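Local coordinates for lipoprotein (PDB 3LHN), which is a putative NlpE-family lipoprotein, probably tethered to the cell envelope by a lipidated N-terminus, that may act in envelope stress sensing, at the interface of chains A and B. Sequence-based numbering; all coordinates share one arbitrary frame. Chains: chain A/B, Lipoprotein.

Contacts 1 and 2 are neighbouring patches of one two-fold symmetric interface between identical chains, with the centres of their C-alpha atoms about 10 Å apart. A:Glu43 belongs to both: its carboxylate serves contact 1, while its backbone borders contact 2, where the disulfide-closed CxxC loop of chain A meets chain B. On chain B, segment 109-112 runs through both patches. Contact 1 is mainly polar; contact 2 combines apolar packing by B:Ile111 and B:Met103 with the B:Tyr119 hydroxyl bond, and waters bridge both. The pairing is compatible with a dimer, but the deposited assembly holds four copies and the structure alone does not show which association occurs in the cell.

Contact 1: the interface of chains A and B. Residues chain A 43, 65-67; chain B 105, 109-110, 112.
Two loop regions of chain A, A:Glu43 just before strand 44-51 and the turn A:Gly65-A:Asp67 between strands 56-64 and 69-79, meet the chain B loop that follows strand 100-103. A:Glu43 reaches out with CG anti to the backbone N (chi1 165°) and its chain extended, so that it crosses B:Thr112 obliquely. The hydroxyl OG1 of B:Thr112 donates to the carboxylate OE1 of A:Glu43 at 2.7 Å, on the anti lone pair, away from the other oxygen. That hydroxyl sits in the crowded position between backbone N and carbonyl carbon (chi1 48°), which turns methyl CG2 toward the aliphatic part of A:Lys66. The modelled side chain of A:Lys66 ends at CD, which lies 3.8 Å from CB of B:Asn109. Water 2 joins the backbone N of A:Lys66 to the carbonyl O of B:Arg110 and also meets OG1 of B:Thr112. Within chain B, the carboxylate of B:Asp105 is held by two bonds from B:Asn109: the backbone N approaches OD1 from above the carboxylate plane, whereas the amide ND2 meets the syn lone pair of OD2 at 3.0 Å. OD2 of A:Asp67 lies 4.6 Å from OD2 of B:Asp105; if both carboxylates are ionised they would repel mildly, an effect that the ND2 bond and water 3 may offset. Water 3 spans the gap, 3.0 Å from the backbone N of A:Asp67 and 2.8 Å from OD2 of B:Asp105.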
ATOM      1  N   GLU A  43       9.310  -8.901  10.046  1.00  8.90           N
ATOM      2  CA  GLU A  43      10.234  -9.998   9.849  1.00  9.28           C
ATOM      3  C   GLU A  43      10.032 -10.714   8.518  1.00  9.52           C
ATOM      4  O   GLU A  43      10.983 -11.144   7.859  1.00  9.24           O
ATOM      5  CB  GLU A  43      10.084 -10.969  11.027  1.00  9.68           C
ATOM      6  CG  GLU A  43      10.728 -12.316  10.754  1.00 12.60           C
ATOM      7  CD  GLU A  43      10.763 -13.220  11.954  1.00 15.54           C
ATOM      8  OE1 GLU A  43      10.755 -12.722  13.093  1.00 17.62           O
ATOM      9  OE2 GLU A  43      10.897 -14.427  11.704  1.00 20.13           O
ATOM     10  N   GLY A  65       6.899 -11.341  13.481  1.00 14.05           N
ATOM     11  CA  GLY A  65       7.679 -10.424  14.298  1.00 14.36           C
ATOM     12  C   GLY A  65       7.104 -10.215  15.668  1.00 14.92           C
ATOM     13  O   GLY A  65       6.183 -10.921  16.114  1.00 14.36           O
ATOM     14  N   LYS A  66       7.621  -9.182  16.318  0.50 13.92           N
ATOM     15  CA  LYS A  66       7.259  -8.864  17.685  0.50 15.36           C
ATOM     16  C   LYS A  66       5.808  -8.357  17.775  0.50 16.54           C
ATOM     17  O   LYS A  66       5.208  -8.348  18.857  0.50 15.79           O
ATOM     18  CB  LYS A  66       8.277  -7.843  18.245  0.50 14.91           C
ATOM     19  CG  LYS A  66       9.757  -8.369  18.400  0.50 14.83           C
ATOM     20  CD  LYS A  66      10.847  -7.230  18.527  0.50 14.32           C
ATOM     21  N   ASP A  67       5.257  -7.911  16.641  1.00 17.56           N
ATOM     22  CA  ASP A  67       3.887  -7.407  16.550  1.00 18.07           C
ATOM     23  C   ASP A  67       3.058  -8.191  15.507  1.00 18.30           C
ATOM     24  O   ASP A  67       2.661  -7.633  14.492  1.00 21.14           O
ATOM     25  CB  ASP A  67       3.924  -5.936  16.151  1.00 20.21           C
ATOM     26  CG  ASP A  67       2.548  -5.310  16.130  1.00 22.67           C
ATOM     27  OD1 ASP A  67       1.640  -5.880  16.784  1.00 25.06           O
ATOM     28  OD2 ASP A  67       2.378  -4.239  15.493  1.00 23.96           O
TER
ATOM     29  N   ASP B 105       9.314  -1.728  13.148  1.00  9.62           N
ATOM     30  CA  ASP B 105       7.965  -2.093  12.702  1.00 11.16           C
ATOM     31  C   ASP B 105       6.977  -0.964  13.052  1.00 12.99           C
ATOM     32  O   ASP B 105       7.397   0.060  13.626  1.00 12.65           O
ATOM     33  CB  ASP B 105       7.586  -3.490  13.202  1.00 10.43           C
ATOM     34  CG  ASP B 105       7.176  -3.560  14.652  1.00 11.62           C
ATOM     35  OD1 ASP B 105       7.021  -2.495  15.311  1.00 11.73           O
ATOM     36  OD2 ASP B 105       6.940  -4.682  15.127  1.00 12.49           O
ATOM     37  N   ASN B 109       8.940  -1.532  17.259  1.00 12.81           N
ATOM     38  CA  ASN B 109       9.776  -2.633  17.704  1.00 13.73           C
ATOM     39  C   ASN B 109      10.805  -2.998  16.646  1.00 12.71           C
ATOM     40  O   ASN B 109      10.581  -2.806  15.446  1.00 11.61           O
ATOM     41  CB  ASN B 109       9.017  -3.943  17.878  1.00 15.73           C
ATOM     42  CG  ASN B 109       7.772  -3.839  18.667  1.00 19.89           C
ATOM     43  OD1 ASN B 109       7.810  -3.448  19.832  1.00 21.87           O
ATOM     44  ND2 ASN B 109       6.654  -4.312  18.082  1.00 22.22           N
ATOM     45  N   ARG B 110      11.952  -3.515  17.073  0.50 12.59           N
ATOM     46  CA  ARG B 110      12.970  -3.983  16.147  0.50 13.23           C
ATOM     47  C   ARG B 110      12.463  -5.202  15.369  0.50 11.87           C
ATOM     48  O   ARG B 110      11.835  -6.117  15.922  0.50 11.87           O
ATOM     49  CB  ARG B 110      14.274  -4.374  16.866  0.50 15.46           C
ATOM     50  CG  ARG B 110      15.153  -3.224  17.388  0.50 17.84           C
ATOM     51  CD  ARG B 110      16.140  -3.810  18.394  0.50 19.95           C
ATOM     52  NE  ARG B 110      17.288  -2.976  18.694  0.50 22.21           N
ATOM     53  CZ  ARG B 110      18.400  -2.996  17.972  0.50 23.32           C
ATOM     54  NH1 ARG B 110      18.470  -3.762  16.888  0.50 23.53           N
ATOM     55  NH2 ARG B 110      19.422  -2.230  18.305  0.50 24.40           N
ATOM     56  N   THR B 112      12.941  -8.512  13.556  1.00 12.72           N
ATOM     57  CA  THR B 112      13.717  -9.712  13.822  1.00 13.94           C
ATOM     58  C   THR B 112      13.867 -10.590  12.587  1.00 13.61           C
ATOM     59  O   THR B 112      13.301 -10.315  11.527  1.00 13.16           O
ATOM     60  CB  THR B 112      12.955 -10.514  14.942  1.00 15.41           C
ATOM     61  OG1 THR B 112      11.559 -10.605  14.584  1.00 16.48           O
ATOM     62  CG2 THR B 112      13.053  -9.752  16.273  1.00 17.35           C
TER
HETATM   63  O   HOH W   1      13.691 -10.846   8.810  1.00 12.25           O
HETATM   64  O   HOH W   2      10.109  -8.202  15.106  0.50 12.80           O
HETATM   65  O   HOH W   3       6.401  -7.191  13.909  1.00 23.69           O

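Contact 2: the interface of chains A and B. Residues chain A 38-43, 115; chain B 38-40, 103, 111, 119.
The ring of B:Tyr119 points edge-on into the A:Cys39-A:Cys42 loop, its hydroxyl leading. With CG anti to the carbonyl carbon (chi1 -65°), the ring is held between two residues of its own chain: CD of B:Pro38 lies 3.7 Å above one face and CD1 of B:Ile111 covers the opposite face, each offset toward the rim. This packing should restrict rotation of the ring and directs OH across the interface. The hydroxyl donates to the backbone O of A:Cys39 at 2.6 Å, in the carbonyl plane and with a C=O...donor angle of 160°. The carbonyl O of A:Cys42 lies 3.1 Å from the same OH and could share its hydrogen, while the carbonyl O of A:Ala40 lies in plane at the ring edge. Water 5 also binds OH, and links it to the backbone N of A:Cys39 and the O of A:Glu43.

B:Ile111 presents both branches to the chain A backbone. CG2, anti to the backbone N, rests 3.4 Å from the carbonyl carbon of A:Cys42, and CD1 packs on the backbone of A:Ser41. Alongside, the selenomethionine B:Met103 is extended as far as selenium and then bends at chi3 (77°), bringing the tip of its chain, CE, to 3.6 Å from CB of A:Ser41. At the other end, the side chain of A:Leu115 crosses B:Pro38 obliquely, its CD1 touching the ring carbon CB loosely. Near-equivalent waters bridge the two loops: water 4 joins the O atoms of A:Ala40 and B:Pro38, and water 6 those of A:Pro38 and B:Ala40.

The disulfide A:Cys39 SG-A:Cys42 SG closes the CxxC loop, probably stiffening the carbonyls that receive B:Tyr119. This loop connects strands 31-37 and 44-51 of chain A, and it packs against its two-fold counterpart, the B:Pro38-B:Ala40 loop, and against strand 100-103, the loop after it and the 3-10 helix 116-119 of chain B.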
ATOM      1  N   PRO A  38       9.229 -11.433   1.664  1.00  7.80           N
ATOM      2  CA  PRO A  38       9.768 -10.287   2.366  1.00  7.97           C
ATOM      3  C   PRO A  38       8.703  -9.315   2.781  1.00  8.95           C
ATOM      4  O   PRO A  38       7.720  -9.138   2.078  1.00  9.57           O
ATOM      5  CB  PRO A  38      10.708  -9.644   1.304  1.00  8.11           C
ATOM      6  CG  PRO A  38      11.068 -10.790   0.421  1.00  8.18           C
ATOM      7  CD  PRO A  38       9.791 -11.554   0.302  1.00  8.06           C
ATOM      8  N   CYS A  39       8.936  -8.649   3.911  1.00  9.11           N
ATOM      9  CA  CYS A  39       7.953  -7.728   4.487  1.00  9.31           C
ATOM     10  C   CYS A  39       8.547  -6.337   4.530  1.00 10.06           C
ATOM     11  O   CYS A  39       9.667  -6.185   4.959  1.00  9.05           O
ATOM     12  CB  CYS A  39       7.630  -8.207   5.880  1.00  9.39           C
ATOM     13  SG  CYS A  39       6.321  -7.281   6.719  1.00 11.22           S
ATOM     14  N   ALA A  40       7.824  -5.323   4.076  1.00  8.95           N
ATOM     15  CA  ALA A  40       8.381  -3.964   4.082  1.00  8.21           C
ATOM     16  C   ALA A  40       8.804  -3.489   5.468  1.00  8.31           C
ATOM     17  O   ALA A  40       9.804  -2.769   5.606  1.00  7.68           O
ATOM     18  CB  ALA A  40       7.396  -2.971   3.503  1.00 11.14           C
ATOM     19  N   SER A  41       8.069  -3.888   6.506  1.00  9.48           N
ATOM     20  CA  SER A  41       8.432  -3.409   7.851  1.00 10.50           C
ATOM     21  C   SER A  41       8.168  -4.420   8.936  1.00 10.90           C
ATOM     22  O   SER A  41       7.721  -4.084  10.030  1.00 11.19           O
ATOM     23  CB  SER A  41       7.716  -2.087   8.181  1.00 12.94           C
ATOM     24  OG  SER A  41       6.336  -2.314   8.222  1.00 16.18           O
ATOM     25  N   CYS A  42       8.553  -5.645   8.654  1.00  9.08           N
ATOM     26  CA  CYS A  42       8.399  -6.734   9.610  1.00  9.72           C
ATOM     27  C   CYS A  42       9.285  -7.880   9.204  1.00  9.56           C
ATOM     28  O   CYS A  42       9.925  -7.849   8.153  1.00  8.33           O
ATOM     29  CB  CYS A  42       6.936  -7.113   9.748  1.00 10.62           C
ATOM     30  SG  CYS A  42       6.234  -8.288   8.582  1.00 11.02           S
ATOM     31  N   GLU A  43       9.310  -8.901  10.046  1.00  8.90           N
ATOM     32  CA  GLU A  43      10.234  -9.998   9.849  1.00  9.28           C
ATOM     33  C   GLU A  43      10.032 -10.714   8.518  1.00  9.52           C
ATOM     34  O   GLU A  43      10.983 -11.144   7.859  1.00  9.24           O
ATOM     35  CB  GLU A  43      10.084 -10.969  11.027  1.00  9.68           C
ATOM     36  CG  GLU A  43      10.728 -12.316  10.754  1.00 12.60           C
ATOM     37  CD  GLU A  43      10.763 -13.220  11.954  1.00 15.54           C
ATOM     38  OE1 GLU A  43      10.755 -12.722  13.093  1.00 17.62           O
ATOM     39  OE2 GLU A  43      10.897 -14.427  11.704  1.00 20.13           O
ATOM     40  N   LEU A 115      17.104 -10.729  -2.991  1.00 14.44           N
ATOM     41  CA  LEU A 115      16.034 -11.494  -2.378  1.00 12.21           C
ATOM     42  C   LEU A 115      15.147 -12.208  -3.387  1.00 11.82           C
ATOM     43  O   LEU A 115      14.068 -12.636  -3.025  1.00 11.62           O
ATOM     44  CB  LEU A 115      15.187 -10.544  -1.502  1.00 11.69           C
ATOM     45  CG  LEU A 115      15.932  -9.899  -0.327  1.00 12.88           C
ATOM     46  CD1 LEU A 115      14.993  -9.029   0.474  1.00 11.59           C
ATOM     47  CD2 LEU A 115      16.610 -10.916   0.618  1.00 14.23           C
TER
ATOM     48  N   PRO B  38      14.033  -4.083   2.130  1.00  9.56           N
ATOM     49  CA  PRO B  38      13.169  -5.062   1.463  1.00  9.91           C
ATOM     50  C   PRO B  38      11.884  -4.436   0.969  1.00  9.50           C
ATOM     51  O   PRO B  38      11.308  -3.584   1.622  1.00 10.13           O
ATOM     52  CB  PRO B  38      12.880  -6.087   2.565  1.00  9.13           C
ATOM     53  CG  PRO B  38      14.073  -5.992   3.465  1.00 10.26           C
ATOM     54  CD  PRO B  38      14.365  -4.487   3.495  1.00 10.53           C
ATOM     55  N   CYS B  39      11.416  -4.900  -0.175  1.00  9.66           N
ATOM     56  CA  CYS B  39      10.239  -4.408  -0.824  1.00  9.44           C
ATOM     57  C   CYS B  39       9.211  -5.538  -0.892  1.00 10.15           C
ATOM     58  O   CYS B  39       9.538  -6.664  -1.313  1.00  9.41           O
ATOM     59  CB  CYS B  39      10.625  -3.951  -2.225  1.00  9.87           C
ATOM     60  SG  CYS B  39       9.366  -3.153  -3.176  1.00 11.70           S
ATOM     61  N   ALA B  40       7.958  -5.237  -0.553  1.00  9.84           N
ATOM     62  CA  ALA B  40       6.925  -6.278  -0.586  1.00 10.06           C
ATOM     63  C   ALA B  40       6.766  -6.879  -1.966  1.00 10.30           C
ATOM     64  O   ALA B  40       6.518  -8.070  -2.093  1.00  9.47           O
ATOM     65  CB  ALA B  40       5.563  -5.758  -0.020  1.00 10.87           C
HETATM   66  N   MSE B 103      15.297   0.911  10.668  0.50 10.57           N
HETATM   67  CA  MSE B 103      13.854   1.035  10.525  0.50 11.02           C
HETATM   68  C   MSE B 103      13.158  -0.040  11.363  0.50 10.02           C
HETATM   69  O   MSE B 103      13.522  -1.219  11.320  0.50 10.35           O
HETATM   70  CB  MSE B 103      13.385   0.953   9.087  0.50 12.51           C
HETATM   71  CG  MSE B 103      12.013   1.599   8.921  0.50 13.35           C
HETATM   72 SE   MSE B 103      11.283   1.532   7.150  0.38 15.91          SE
HETATM   73  CE  MSE B 103      10.825  -0.355   7.421  0.50 10.53           C
ATOM     74  N   ILE B 111      12.814  -5.184  14.090  1.00 11.60           N
ATOM     75  CA  ILE B 111      12.459  -6.203  13.116  1.00 11.57           C
ATOM     76  C   ILE B 111      13.469  -7.331  13.249  1.00 11.35           C
ATOM     77  O   ILE B 111      14.683  -7.108  13.141  1.00 12.77           O
ATOM     78  CB  ILE B 111      12.412  -5.595  11.707  1.00 10.81           C
ATOM     79  CG1 ILE B 111      11.307  -4.530  11.658  1.00 11.81           C
ATOM     80  CG2 ILE B 111      12.156  -6.703  10.649  1.00 12.48           C
ATOM     81  CD1 ILE B 111      11.339  -3.670  10.360  1.00 11.15           C
ATOM     82  N   TYR B 119      17.306  -3.757   7.272  1.00 10.14           N
ATOM     83  CA  TYR B 119      16.491  -2.618   7.684  1.00  9.33           C
ATOM     84  C   TYR B 119      17.375  -1.449   8.176  1.00  9.53           C
ATOM     85  O   TYR B 119      16.876  -0.421   8.641  1.00 11.14           O
ATOM     86  CB  TYR B 119      15.430  -3.059   8.717  1.00 10.10           C
ATOM     87  CG  TYR B 119      14.490  -4.000   8.066  1.00  9.60           C
ATOM     88  CD1 TYR B 119      13.388  -3.553   7.322  1.00  9.34           C
ATOM     89  CD2 TYR B 119      14.710  -5.354   8.144  1.00 10.14           C
ATOM     90  CE1 TYR B 119      12.543  -4.444   6.712  1.00 10.41           C
ATOM     91  CE2 TYR B 119      13.890  -6.267   7.496  1.00 10.76           C
ATOM     92  CZ  TYR B 119      12.811  -5.815   6.765  1.00 10.16           C
ATOM     93  OH  TYR B 119      11.981  -6.745   6.088  1.00 11.04           O
TER
HETATM   94  O   HOH W   4      10.981  -1.577   3.554  1.00  8.94           O
HETATM   95  O   HOH W   5      11.217  -9.395   5.481  1.00 10.28           O
HETATM   96  O   HOH W   6       5.788  -9.583  -0.017  1.00 12.21           O